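PDB 6HNV: aromatic-amino-acid:2-oxoglutarate transaminase from Candida albicans, which probably catalyses the pyridoxal phosphate-dependent transfer of amino groups from aromatic amino acids, and perhaps 2-aminoadipate, to 2-oxo acids. Local coordinates for residues R126-A131 / S374-T379; I162-S167 / V368-A373; I210-D215 / N252-T257; T440-L445 / R485-R490. All coordinates share one frame; numbering follows the deposited sequence.

Contact 1: residues R126-A131 / S374-T379. With PPY (3-phenylpyruvic acid), chain G; PHE (phenylalanine), chain F; PLP (pyridoxal-5'-phosphate), chain H.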
# COMPACT_ATOMS: atom_id res chain seq x y z
N ARG A 126 -14.82 3.26 12.83
CA ARG A 126 -13.35 3.40 12.91
C ARG A 126 -12.69 2.84 11.65
O ARG A 126 -11.72 3.44 11.18
CB ARG A 126 -12.77 2.74 14.16
CG ARG A 126 -12.52 3.73 15.29
CD ARG A 126 -12.77 3.10 16.65
NE ARG A 126 -14.16 2.71 16.85
CZ ARG A 126 -14.61 2.03 17.91
NH1 ARG A 126 -13.79 1.66 18.87
NH2 ARG A 126 -15.89 1.73 18.01
N GLY A 127 -13.21 1.73 11.14
CA GLY A 127 -12.56 0.90 10.11
C GLY A 127 -12.55 1.55 8.73
O GLY A 127 -11.57 1.31 8.00
N LEU A 128 -13.60 2.32 8.39
CA LEU A 128 -13.71 3.08 7.12
C LEU A 128 -13.20 4.53 7.34
O LEU A 128 -13.33 5.33 6.43
CB LEU A 128 -15.17 3.06 6.62
CG LEU A 128 -15.68 1.80 5.92
CD1 LEU A 128 -17.07 2.02 5.32
CD2 LEU A 128 -14.75 1.34 4.82
N GLN A 129 -12.55 4.83 8.47
CA GLN A 129 -12.02 6.18 8.83
C GLN A 129 -10.48 6.19 8.87
O GLN A 129 -9.89 5.15 9.23
CB GLN A 129 -12.56 6.62 10.20
CG GLN A 129 -12.06 7.99 10.67
CD GLN A 129 -12.51 9.12 9.77
OE1 GLN A 129 -11.93 9.40 8.70
NE2 GLN A 129 -13.57 9.79 10.22
N TYR A 130 -9.86 7.34 8.59
CA TYR A 130 -8.40 7.55 8.79
C TYR A 130 -8.00 6.79 10.05
O TYR A 130 -8.72 6.88 11.05
CB TYR A 130 -8.04 9.03 8.90
CG TYR A 130 -7.94 9.69 7.56
CD1 TYR A 130 -6.92 9.37 6.68
CD2 TYR A 130 -8.91 10.58 7.13
CE1 TYR A 130 -6.86 9.94 5.42
CE2 TYR A 130 -8.85 11.18 5.88
CZ TYR A 130 -7.83 10.85 5.01
OH TYR A 130 -7.80 11.43 3.78
N ALA A 131 -6.94 6.00 9.97
CA ALA A 131 -6.49 5.12 11.07
C ALA A 131 -4.97 5.18 11.19
O ALA A 131 -4.29 5.54 10.19
CB ALA A 131 -6.99 3.71 10.82
N SER A 374 -5.30 -1.35 3.86
CA SER A 374 -6.73 -0.96 3.74
C SER A 374 -7.39 -1.15 5.12
O SER A 374 -7.19 -2.19 5.75
CB SER A 374 -7.42 -1.73 2.65
OG SER A 374 -8.80 -1.40 2.62
N GLY A 375 -8.11 -0.15 5.62
CA GLY A 375 -8.87 -0.29 6.86
C GLY A 375 -10.01 -1.26 6.67
O GLY A 375 -10.25 -2.07 7.59
N LEU A 376 -10.68 -1.22 5.51
CA LEU A 376 -11.84 -2.11 5.25
C LEU A 376 -11.36 -3.56 5.32
O LEU A 376 -12.07 -4.39 5.90
CB LEU A 376 -12.48 -1.81 3.89
CG LEU A 376 -13.74 -2.62 3.60
CD1 LEU A 376 -14.75 -2.45 4.73
CD2 LEU A 376 -14.36 -2.23 2.26
N THR A 377 -10.22 -3.85 4.72
CA THR A 377 -9.60 -5.20 4.71
C THR A 377 -9.19 -5.60 6.13
O THR A 377 -9.43 -6.76 6.50
CB THR A 377 -8.42 -5.24 3.73
OG1 THR A 377 -8.85 -4.86 2.42
CG2 THR A 377 -7.81 -6.62 3.62
N GLN A 378 -8.58 -4.70 6.92
CA GLN A 378 -8.20 -5.02 8.32
C GLN A 378 -9.48 -5.45 9.03
O GLN A 378 -9.43 -6.44 9.78
CB GLN A 378 -7.50 -3.84 9.02
CG GLN A 378 -6.04 -3.68 8.62
CD GLN A 378 -5.40 -2.41 9.14
OE1 GLN A 378 -5.18 -2.23 10.34
NE2 GLN A 378 -5.05 -1.54 8.22
N THR A 379 -10.59 -4.76 8.74
CA THR A 379 -11.91 -4.90 9.39
C THR A 379 -12.45 -6.30 9.08
O THR A 379 -12.63 -7.05 10.06
CB THR A 379 -12.86 -3.78 8.95
OG1 THR A 379 -12.26 -2.53 9.28
CG2 THR A 379 -14.23 -3.91 9.59
C1 PPY G . -3.15 8.93 6.39
O1 PPY G . -2.71 7.90 5.86
O2 PPY G . -3.59 8.96 7.54
C2 PPY G . -3.14 10.03 5.66
O3 PPY G . -3.19 9.90 4.45
C3 PPY G . -2.91 11.43 6.24
C1' PPY G . -4.09 12.28 6.64
C2' PPY G . -4.77 13.04 5.70
C3' PPY G . -5.83 13.85 6.07
C4' PPY G . -6.21 13.93 7.39
C5' PPY G . -5.52 13.21 8.34
C6' PPY G . -4.46 12.40 7.97
N PHE F . -3.79 8.92 9.71
CA PHE F . -3.68 9.51 8.35
C PHE F . -2.75 8.61 7.52
O PHE F . -2.11 7.69 8.07
CB PHE F . -3.24 10.97 8.45
CG PHE F . -4.07 11.98 7.68
CD1 PHE F . -3.81 12.23 6.34
CD2 PHE F . -5.08 12.69 8.30
CE1 PHE F . -4.57 13.16 5.63
CE2 PHE F . -5.84 13.61 7.59
CZ PHE F . -5.58 13.84 6.26
OXT PHE F . -2.59 8.75 6.30
N1 PLP H . -4.34 15.63 -0.29
C2 PLP H . -5.16 16.60 0.11
C2A PLP H . -5.03 17.93 -0.56
C3 PLP H . -6.11 16.38 1.13
O3 PLP H . -6.90 17.40 1.51
C4 PLP H . -6.22 15.11 1.73
C4A PLP H . -7.21 14.86 2.80
C5 PLP H . -5.32 14.12 1.29
C6 PLP H . -4.43 14.41 0.30
C5A PLP H . -5.31 12.74 1.86
O4P PLP H . -5.54 11.79 0.79
P PLP H . -5.51 10.28 1.27
O1P PLP H . -4.01 9.99 1.46
O2P PLP H . -6.19 9.46 0.20
O3P PLP H . -6.29 10.32 2.54

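Contact 2: residues I162-S167 / V368-A373. With PLP (pyridoxal-5'-phosphate), chain C; PPY (3-phenylpyruvic acid), chain G; PHE (phenylalanine), chain F.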
# COMPACT_ATOMS: atom_id res chain seq x y z
N ILE A 162 1.23 -3.67 10.98
CA ILE A 162 0.39 -4.20 9.86
C ILE A 162 1.02 -3.74 8.55
O ILE A 162 1.42 -2.57 8.45
CB ILE A 162 -1.09 -3.80 9.95
CG1 ILE A 162 -1.70 -4.22 11.29
CG2 ILE A 162 -1.90 -4.35 8.77
CD1 ILE A 162 -1.34 -5.61 11.72
N THR A 163 1.12 -4.67 7.60
CA THR A 163 1.73 -4.46 6.28
C THR A 163 0.65 -4.79 5.25
O THR A 163 -0.44 -5.26 5.68
CB THR A 163 2.98 -5.32 6.13
OG1 THR A 163 2.61 -6.69 6.27
CG2 THR A 163 4.04 -5.04 7.18
N THR A 164 0.98 -4.62 3.97
CA THR A 164 0.13 -5.01 2.81
C THR A 164 0.67 -6.31 2.18
O THR A 164 0.60 -6.44 0.94
CB THR A 164 0.02 -3.82 1.85
OG1 THR A 164 1.27 -3.52 1.23
CG2 THR A 164 -0.51 -2.60 2.59
N GLY A 165 1.15 -7.25 3.02
CA GLY A 165 1.67 -8.56 2.61
C GLY A 165 3.17 -8.66 2.80
O GLY A 165 3.77 -7.66 3.22
N ALA A 166 3.75 -9.81 2.43
CA ALA A 166 5.17 -10.17 2.66
C ALA A 166 6.10 -9.32 1.78
O ALA A 166 7.12 -8.84 2.28
CB ALA A 166 5.37 -11.65 2.41
N SER A 167 5.77 -9.16 0.50
CA SER A 167 6.53 -8.30 -0.43
C SER A 167 6.62 -6.90 0.16
O SER A 167 7.67 -6.28 0.01
CB SER A 167 5.90 -8.28 -1.80
OG SER A 167 6.04 -9.52 -2.48
N VAL A 368 5.92 7.51 4.48
CA VAL A 368 6.37 8.07 3.17
C VAL A 368 5.71 7.27 2.04
O VAL A 368 4.92 7.84 1.28
CB VAL A 368 7.90 8.05 3.04
CG1 VAL A 368 8.37 8.79 1.79
CG2 VAL A 368 8.58 8.62 4.28
N VAL A 369 5.99 5.97 1.96
CA VAL A 369 5.80 5.21 0.70
C VAL A 369 4.54 4.33 0.77
O VAL A 369 4.11 3.86 -0.31
CB VAL A 369 7.08 4.44 0.31
CG1 VAL A 369 8.31 5.33 0.36
CG2 VAL A 369 7.31 3.20 1.16
N ASN A 370 3.94 4.12 1.94
CA ASN A 370 2.82 3.15 2.10
C ASN A 370 2.07 3.43 3.40
O ASN A 370 2.40 2.81 4.43
CB ASN A 370 3.30 1.70 2.03
CG ASN A 370 2.19 0.67 1.97
OD1 ASN A 370 1.00 1.01 2.03
ND2 ASN A 370 2.58 -0.60 1.85
N ARG A 371 1.06 4.30 3.30
CA ARG A 371 0.33 4.91 4.44
C ARG A 371 -0.81 3.97 4.85
O ARG A 371 -2.01 4.36 4.81
CB ARG A 371 -0.09 6.32 4.03
CG ARG A 371 1.09 7.18 3.61
CD ARG A 371 0.69 8.52 3.02
NE ARG A 371 0.04 9.43 3.96
CZ ARG A 371 0.65 10.11 4.93
NH1 ARG A 371 1.95 10.03 5.12
NH2 ARG A 371 -0.05 10.90 5.73
N GLY A 372 -0.43 2.75 5.25
CA GLY A 372 -1.31 1.83 5.98
C GLY A 372 -2.09 0.90 5.07
O GLY A 372 -2.54 1.33 3.98
N ALA A 373 -2.23 -0.35 5.53
CA ALA A 373 -3.08 -1.38 4.90
C ALA A 373 -4.52 -0.85 4.81
O ALA A 373 -4.89 0.03 5.60
CB ALA A 373 -2.98 -2.67 5.68
N1 PLP C . 7.80 -14.48 -0.05
C2 PLP C . 7.64 -15.77 -0.35
C2A PLP C . 8.72 -16.71 0.05
C3 PLP C . 6.48 -16.22 -1.02
O3 PLP C . 6.36 -17.52 -1.30
C4 PLP C . 5.48 -15.31 -1.39
C4A PLP C . 4.25 -15.80 -2.08
C5 PLP C . 5.69 -13.96 -1.06
C6 PLP C . 6.84 -13.60 -0.41
C5A PLP C . 4.73 -12.88 -1.46
O4P PLP C . 3.89 -12.44 -0.37
P PLP C . 2.72 -11.45 -0.77
O1P PLP C . 1.96 -12.16 -1.86
O2P PLP C . 1.88 -11.27 0.48
O3P PLP C . 3.47 -10.21 -1.26
C1 PPY G . -3.15 8.93 6.39
O1 PPY G . -2.71 7.90 5.86
O2 PPY G . -3.59 8.96 7.54
C2 PPY G . -3.14 10.03 5.66
O3 PPY G . -3.19 9.90 4.45
C3 PPY G . -2.91 11.43 6.24
C1' PPY G . -4.09 12.28 6.64
C2' PPY G . -4.77 13.04 5.70
C3' PPY G . -5.83 13.85 6.07
C4' PPY G . -6.21 13.93 7.39
C5' PPY G . -5.52 13.21 8.34
C6' PPY G . -4.46 12.40 7.97
N PHE F . -3.79 8.92 9.71
CA PHE F . -3.68 9.51 8.35
C PHE F . -2.75 8.61 7.52
O PHE F . -2.11 7.69 8.07
CB PHE F . -3.24 10.97 8.45
CG PHE F . -4.07 11.98 7.68
CD1 PHE F . -3.81 12.23 6.34
CD2 PHE F . -5.08 12.69 8.30
CE1 PHE F . -4.57 13.16 5.63
CE2 PHE F . -5.84 13.61 7.59
CZ PHE F . -5.58 13.84 6.26
OXT PHE F . -2.59 8.75 6.30

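Contact 3: residues I210-D215 / N252-T257. With PLP (pyridoxal-5'-phosphate), chain C.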
# COMPACT_ATOMS: atom_id res chain seq x y z
N ILE A 210 23.03 -23.00 -2.26
CA ILE A 210 22.10 -24.05 -1.76
C ILE A 210 22.73 -25.43 -2.04
O ILE A 210 23.14 -25.69 -3.20
CB ILE A 210 20.69 -23.91 -2.37
CG1 ILE A 210 20.05 -22.58 -1.97
CG2 ILE A 210 19.84 -25.11 -1.95
CD1 ILE A 210 18.62 -22.43 -2.41
N ASN A 211 22.82 -26.25 -1.00
CA ASN A 211 23.01 -27.72 -1.09
C ASN A 211 21.70 -28.36 -1.58
O ASN A 211 20.66 -28.11 -0.97
CB ASN A 211 23.40 -28.29 0.28
CG ASN A 211 23.57 -29.79 0.27
OD1 ASN A 211 24.12 -30.36 -0.67
ND2 ASN A 211 23.13 -30.44 1.34
N PHE A 212 21.77 -29.16 -2.65
CA PHE A 212 20.61 -29.84 -3.28
C PHE A 212 20.47 -31.30 -2.81
O PHE A 212 19.63 -32.02 -3.40
CB PHE A 212 20.68 -29.70 -4.80
CG PHE A 212 20.07 -28.40 -5.25
CD1 PHE A 212 18.71 -28.30 -5.45
CD2 PHE A 212 20.84 -27.26 -5.33
CE1 PHE A 212 18.13 -27.09 -5.79
CE2 PHE A 212 20.26 -26.05 -5.69
CZ PHE A 212 18.91 -25.96 -5.92
N ASP A 213 21.18 -31.71 -1.75
CA ASP A 213 21.07 -33.09 -1.18
C ASP A 213 19.62 -33.25 -0.69
O ASP A 213 19.09 -32.23 -0.17
CB ASP A 213 22.11 -33.33 -0.08
CG ASP A 213 23.57 -33.46 -0.52
OD1 ASP A 213 23.82 -33.74 -1.70
OD2 ASP A 213 24.46 -33.31 0.35
N ASN A 214 18.98 -34.42 -0.86
CA ASN A 214 17.59 -34.66 -0.37
C ASN A 214 17.59 -34.40 1.15
O ASN A 214 16.61 -33.91 1.65
CB ASN A 214 17.03 -36.06 -0.67
CG ASN A 214 17.10 -36.48 -2.12
OD1 ASN A 214 18.05 -37.15 -2.53
ND2 ASN A 214 16.10 -36.13 -2.90
N ASP A 215 18.69 -34.77 1.81
CA ASP A 215 19.15 -34.36 3.16
C ASP A 215 18.90 -32.88 3.50
O ASP A 215 18.48 -32.62 4.63
CB ASP A 215 20.68 -34.53 3.24
CG ASP A 215 21.14 -35.16 4.54
OD1 ASP A 215 20.25 -35.53 5.29
OD2 ASP A 215 22.36 -35.28 4.76
N ASN A 252 11.49 -20.84 -0.94
CA ASN A 252 11.10 -20.42 -2.29
C ASN A 252 12.38 -20.13 -3.05
O ASN A 252 13.09 -19.17 -2.73
CB ASN A 252 10.20 -19.18 -2.20
CG ASN A 252 9.42 -18.92 -3.46
OD1 ASN A 252 9.84 -19.34 -4.53
ND2 ASN A 252 8.30 -18.24 -3.32
N PRO A 253 12.72 -20.92 -4.08
CA PRO A 253 11.84 -21.96 -4.59
C PRO A 253 12.12 -23.42 -4.21
O PRO A 253 11.35 -24.24 -4.59
CB PRO A 253 12.18 -21.85 -6.08
CG PRO A 253 13.69 -21.70 -6.04
CD PRO A 253 13.94 -20.74 -4.89
N THR A 254 13.24 -23.70 -3.53
CA THR A 254 13.81 -25.07 -3.46
C THR A 254 12.92 -26.02 -2.65
O THR A 254 12.91 -27.20 -3.00
CB THR A 254 15.23 -25.10 -2.89
OG1 THR A 254 15.16 -24.54 -1.58
CG2 THR A 254 16.19 -24.39 -3.82
N GLY A 255 12.26 -25.50 -1.61
CA GLY A 255 11.30 -26.25 -0.76
C GLY A 255 11.90 -26.71 0.56
O GLY A 255 11.13 -27.23 1.39
N PHE A 256 13.21 -26.51 0.76
CA PHE A 256 14.00 -27.00 1.93
C PHE A 256 13.52 -26.29 3.18
O PHE A 256 13.18 -25.13 3.05
CB PHE A 256 15.50 -26.79 1.69
CG PHE A 256 16.07 -27.72 0.65
CD1 PHE A 256 15.93 -29.09 0.78
CD2 PHE A 256 16.69 -27.22 -0.49
CE1 PHE A 256 16.44 -29.94 -0.19
CE2 PHE A 256 17.19 -28.08 -1.46
CZ PHE A 256 17.07 -29.44 -1.31
N THR A 257 13.49 -26.97 4.33
CA THR A 257 13.29 -26.40 5.69
C THR A 257 14.59 -26.58 6.49
O THR A 257 15.10 -27.73 6.52
CB THR A 257 12.12 -27.06 6.44
OG1 THR A 257 10.97 -26.98 5.61
CG2 THR A 257 11.81 -26.43 7.78
N1 PLP C . 7.80 -14.48 -0.05
C2 PLP C . 7.64 -15.77 -0.35
C2A PLP C . 8.72 -16.71 0.05
C3 PLP C . 6.48 -16.22 -1.02
O3 PLP C . 6.36 -17.52 -1.30
C4 PLP C . 5.48 -15.31 -1.39
C4A PLP C . 4.25 -15.80 -2.08
C5 PLP C . 5.69 -13.96 -1.06
C6 PLP C . 6.84 -13.60 -0.41
C5A PLP C . 4.73 -12.88 -1.46
O4P PLP C . 3.89 -12.44 -0.37
P PLP C . 2.72 -11.45 -0.77
O1P PLP C . 1.96 -12.16 -1.86
O2P PLP C . 1.88 -11.27 0.48
O3P PLP C . 3.47 -10.21 -1.26

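Contact 4: residues T440-L445 / R485-R490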
# COMPACT_ATOMS: atom_id res chain seq x y z
N THR A 440 11.15 -28.93 -5.49
CA THR A 440 12.28 -28.96 -6.45
C THR A 440 12.16 -30.25 -7.26
O THR A 440 12.26 -31.33 -6.67
CB THR A 440 13.63 -28.77 -5.75
OG1 THR A 440 13.63 -27.41 -5.32
CG2 THR A 440 14.83 -29.05 -6.63
N PHE A 441 11.86 -30.10 -8.55
CA PHE A 441 11.87 -31.19 -9.56
C PHE A 441 13.24 -31.14 -10.25
O PHE A 441 13.45 -30.27 -11.10
CB PHE A 441 10.64 -31.02 -10.47
CG PHE A 441 10.38 -32.12 -11.46
CD1 PHE A 441 9.94 -33.37 -11.04
CD2 PHE A 441 10.56 -31.90 -12.82
CE1 PHE A 441 9.72 -34.37 -11.96
CE2 PHE A 441 10.35 -32.92 -13.74
CZ PHE A 441 9.92 -34.15 -13.31
N LYS A 442 14.16 -32.02 -9.85
CA LYS A 442 15.52 -32.13 -10.45
C LYS A 442 15.38 -32.79 -11.83
O LYS A 442 14.48 -33.63 -12.01
CB LYS A 442 16.49 -32.86 -9.51
CG LYS A 442 17.52 -31.94 -8.86
CD LYS A 442 18.55 -32.65 -7.96
CE LYS A 442 18.13 -32.75 -6.51
NZ LYS A 442 19.23 -33.23 -5.63
N ILE A 443 16.20 -32.36 -12.78
CA ILE A 443 16.34 -32.93 -14.16
C ILE A 443 17.79 -33.43 -14.27
O ILE A 443 18.69 -32.59 -14.32
CB ILE A 443 15.96 -31.83 -15.20
CG1 ILE A 443 14.62 -31.16 -14.89
CG2 ILE A 443 15.97 -32.37 -16.63
CD1 ILE A 443 13.40 -32.07 -15.01
N ASN A 444 18.04 -34.73 -14.21
CA ASN A 444 19.44 -35.26 -14.23
C ASN A 444 19.96 -35.15 -15.67
O ASN A 444 19.87 -36.14 -16.42
CB ASN A 444 19.56 -36.67 -13.65
CG ASN A 444 18.99 -36.76 -12.25
OD1 ASN A 444 19.39 -35.99 -11.37
ND2 ASN A 444 18.03 -37.65 -12.06
N LEU A 445 20.44 -33.97 -16.05
CA LEU A 445 21.09 -33.71 -17.36
C LEU A 445 22.51 -34.25 -17.32
O LEU A 445 23.17 -34.13 -16.30
CB LEU A 445 21.05 -32.21 -17.67
CG LEU A 445 19.67 -31.66 -18.05
CD1 LEU A 445 19.75 -30.21 -18.46
CD2 LEU A 445 19.04 -32.46 -19.17
N ARG A 485 23.57 -25.56 -10.81
CA ARG A 485 22.54 -26.05 -9.85
C ARG A 485 21.16 -25.65 -10.36
O ARG A 485 20.21 -25.84 -9.62
CB ARG A 485 22.83 -25.48 -8.45
CG ARG A 485 23.56 -26.43 -7.51
CD ARG A 485 24.64 -25.89 -6.56
NE ARG A 485 24.89 -24.45 -6.41
CZ ARG A 485 25.92 -23.79 -6.96
NH1 ARG A 485 26.77 -24.41 -7.75
NH2 ARG A 485 26.07 -22.49 -6.79
N SER A 486 21.07 -25.10 -11.58
CA SER A 486 19.82 -24.57 -12.21
C SER A 486 18.99 -25.68 -12.82
O SER A 486 17.89 -25.38 -13.28
CB SER A 486 20.11 -23.57 -13.25
OG SER A 486 20.40 -22.35 -12.61
N ASN A 487 19.56 -26.89 -12.89
CA ASN A 487 18.96 -28.10 -13.51
C ASN A 487 17.78 -28.57 -12.64
O ASN A 487 17.86 -29.69 -12.09
CB ASN A 487 20.01 -29.19 -13.68
CG ASN A 487 20.59 -29.65 -12.35
OD1 ASN A 487 20.42 -30.80 -11.96
ND2 ASN A 487 21.25 -28.75 -11.64
N PHE A 488 16.75 -27.73 -12.51
CA PHE A 488 15.53 -28.01 -11.71
C PHE A 488 14.45 -26.99 -12.05
O PHE A 488 14.82 -25.84 -12.35
CB PHE A 488 15.82 -28.00 -10.20
CG PHE A 488 15.90 -26.64 -9.56
CD1 PHE A 488 17.08 -25.93 -9.57
CD2 PHE A 488 14.80 -26.09 -8.92
CE1 PHE A 488 17.15 -24.67 -8.98
CE2 PHE A 488 14.87 -24.84 -8.34
CZ PHE A 488 16.04 -24.13 -8.37
N PHE A 489 13.19 -27.43 -12.04
CA PHE A 489 11.96 -26.59 -12.08
C PHE A 489 11.30 -26.64 -10.70
O PHE A 489 11.36 -27.70 -10.07
CB PHE A 489 10.91 -27.09 -13.09
CG PHE A 489 11.37 -27.27 -14.51
CD1 PHE A 489 11.50 -26.17 -15.35
CD2 PHE A 489 11.63 -28.53 -15.02
CE1 PHE A 489 11.89 -26.33 -16.67
CE2 PHE A 489 12.04 -28.69 -16.34
CZ PHE A 489 12.16 -27.60 -17.16
N ARG A 490 10.65 -25.53 -10.30
CA ARG A 490 9.79 -25.41 -9.11
C ARG A 490 8.37 -25.83 -9.50
O ARG A 490 7.81 -25.21 -10.45
CB ARG A 490 9.85 -23.96 -8.61
CG ARG A 490 9.23 -23.74 -7.23
CD ARG A 490 8.93 -22.29 -6.93
NE ARG A 490 7.82 -21.77 -7.73
CZ ARG A 490 7.37 -20.51 -7.70
NH1 ARG A 490 7.90 -19.61 -6.89
NH2 ARG A 490 6.36 -20.15 -8.46

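Contact 1: residues R126-A131 / S374-T379
Where the turn after helix 124-127 crosses the start of helix 375-388, the backbones come together at Gly-127 and Gly-375, whose CA atoms are 5.1 Å apart. Lacking a side chain, Gly-375 brings its CA to 3.3 Å from Gly-127 O in a C-H...O contact; the bare CA of Gly-127 lies 3.5 Å from Thr-379 OG1. That hydroxyl is turned back along its own helix and donates to Gly-375 O at 2.7 Å, from above the carbonyl plane, while Thr-379 N reaches the same oxygen from the opposite face. Leu-128 and Leu-376 run side by side and point the same way, meeting through CD2 and CD1 at 3.8 Å; strand 53-60 adds Ile-53 and Ile-56 to this apolar patch. The helix starts at the dimer interface: Ser-374, its N-cap residue, shares a hydrogen bond with Thr-377 of the second subunit. The chain beyond Leu-128 enters that subunit's active site, as is usual in dimeric fold type I transaminases. There phenylalanine and phenylpyruvate, modelled as alternatives in one pocket, lie over one face of the Tyr-130 ring, with phenylpyruvate C3' 3.8 Å from Tyr-130 CZ. The second subunit's cofactor phosphate is modelled doubtfully close to the ring's hydroxyl.

Contact 2: residues I162-S167 / V368-A373
Thr-164 and Asn-370 meet between two different active sites of the dimer, one served by each segment. Their side chains come from opposite directions, and Asn-370 ND2 donates to Thr-164 OG1 at 3.3 Å, with the acceptor close to the plane of the amide. CG of Asn-370 stands anti to the backbone N (chi1 -171°), which carries the amide across to the threonine. The same ND2 is bonded to Asp-168, whose carboxylate also accepts from Thr-164 N, so one acid ties both residues to the first turn of helix 166-177. Beside this polar pair, Ala-373 fits its CB against Ile-162 CG2 at 3.7 Å and Thr-163 O at 3.6 Å, at the end of strand 158-163, outermost in this chain's large sheet. Strand, N-cap Gly-165 and helix 166-177 form the phosphate-binding element of the fold type I aminotransferases. Ala-166 N donates to O2P of pyridoxal phosphate at 3.1 Å, and O3P is gripped twice, by Ser-167 N and by Ser-167 OG, the latter at 2.9 Å. The positive end of the helix probably stabilises the phosphate charge as well. The other segment leaves helix 356-369 at Asn-370 and bends in an inverse gamma turn centred on Arg-371. The arginine turns to the active site that holds the second subunit's cofactor, where its NE makes a weak bond of 3.3 Å to phenylpyruvate O3, in the guanidinium plane.

Contact 3: residues I210-D215 / N252-T257
The cofactor-binding loop 252-257, with its cis peptide before Pro-253, packs through Thr-254 and Phe-256 against loop 210-215, which follows strand 204-208, outermost in this chain's large sheet. Ile-210 and Thr-254 reach toward each other tip to tip, CD1 of the isoleucine lying 3.4 Å from CG2 of the threonine. With Thr-254 OG1 set between the backbone N and the carbonyl carbon (chi1 59°), the methyl is left to face Ile-210, while the hydroxyl bonds to Gln-251. The methyl also meets the Phe-212 ring, 3.8 Å from its CZ, the two side chains crossing at about a right angle. Phe-256 contributes the most surface to this contact. Its CE2 lies 4.0 Å from Ile-210 CG2 and 3.5 Å from Asn-211 O, and its CE1 comes equally near Asp-213 O, so the far end of the ring sits against the bending loop, with both carbonyl oxygens approaching obliquely from the same side of the ring. Ile-210 CG2 at the same time lies over one face of the Phe-212 ring, toward its rim. At the inner end of the loop, Asn-252 ND2 donates to O3 of pyridoxal phosphate at 2.9 Å, and Arg-490 holds the amide oxygen Asn-252 OD1. An asparagine on the cofactor's phenolic oxygen, followed by a cis-proline, is characteristic of the active site of class I aminotransferases.

Contact 4: residues T440-L445 / R485-R490
Phe-441 N donates to Phe-489 O at 2.9 Å, almost along the C=O axis, and Phe-489 N returns a bond of 3.0 Å to Phe-441 O. This hydrogen-bonded pair lies in the antiparallel sheet of the C-terminal small domain, where strands 438-443 and 488-492 are the central pair and the N-to-C directions of 440-443 and 488-490 are 158° apart. Phe-441 O also receives a C-H...O contact from Phe-488 CA. On one face, Phe-441 and Phe-489 cross obliquely and bring their ring edges together, CD2 to CD2 at 4.2 Å. Ile-443 lays CG1 3.9 Å from Phe-489 CE2, and helices 451-464 and 499-518 cover this apolar side. The other face carries Thr-440, Lys-442 and Phe-488 toward the cofactor-binding part of the chain. Phe-488 CG sits between the backbone N and the carbonyl carbon (chi1 80°), which swings the ring across to Thr-440, whose CG2 is 3.7 Å from Phe-488 CD2. Phe-189 packs edge-to-face with the Phe-488 ring. The polar ends on this face look beyond the two strands: Lys-442 NZ probably bonds to the carbonyl of Phe-212, and Thr-440 OG1 lies at that of Thr-254, modelled too close to judge. Just before Phe-488, beyond the last paired residues, Asn-487 is the centre of an inverse gamma turn, and its O accepts from Ile-443 N at 3.2 Å with the donor 48° out of the carbonyl plane.

Contacts 1 and 2 lie about 13 Å apart between centres, on successive helices 356-369 and 375-388, and touch where Gln-378 packs on Ala-373 and Ile-162. Contacts 3 and 4, about 11 Å apart, form a second cluster on the far side of the chain's centre; Pro-253 there packs on Arg-490. Along the chain, contact 1 encloses contact 2, which encloses contact 3, and contact 4 follows them all. Contacts 2 and 3 reach the same pyridoxal phosphate from its phosphate and ring ends, although their centres are about 30 Å apart. Contacts 1 and 2 also extend into the second subunit's active site, so each cofactor site depends on both chains.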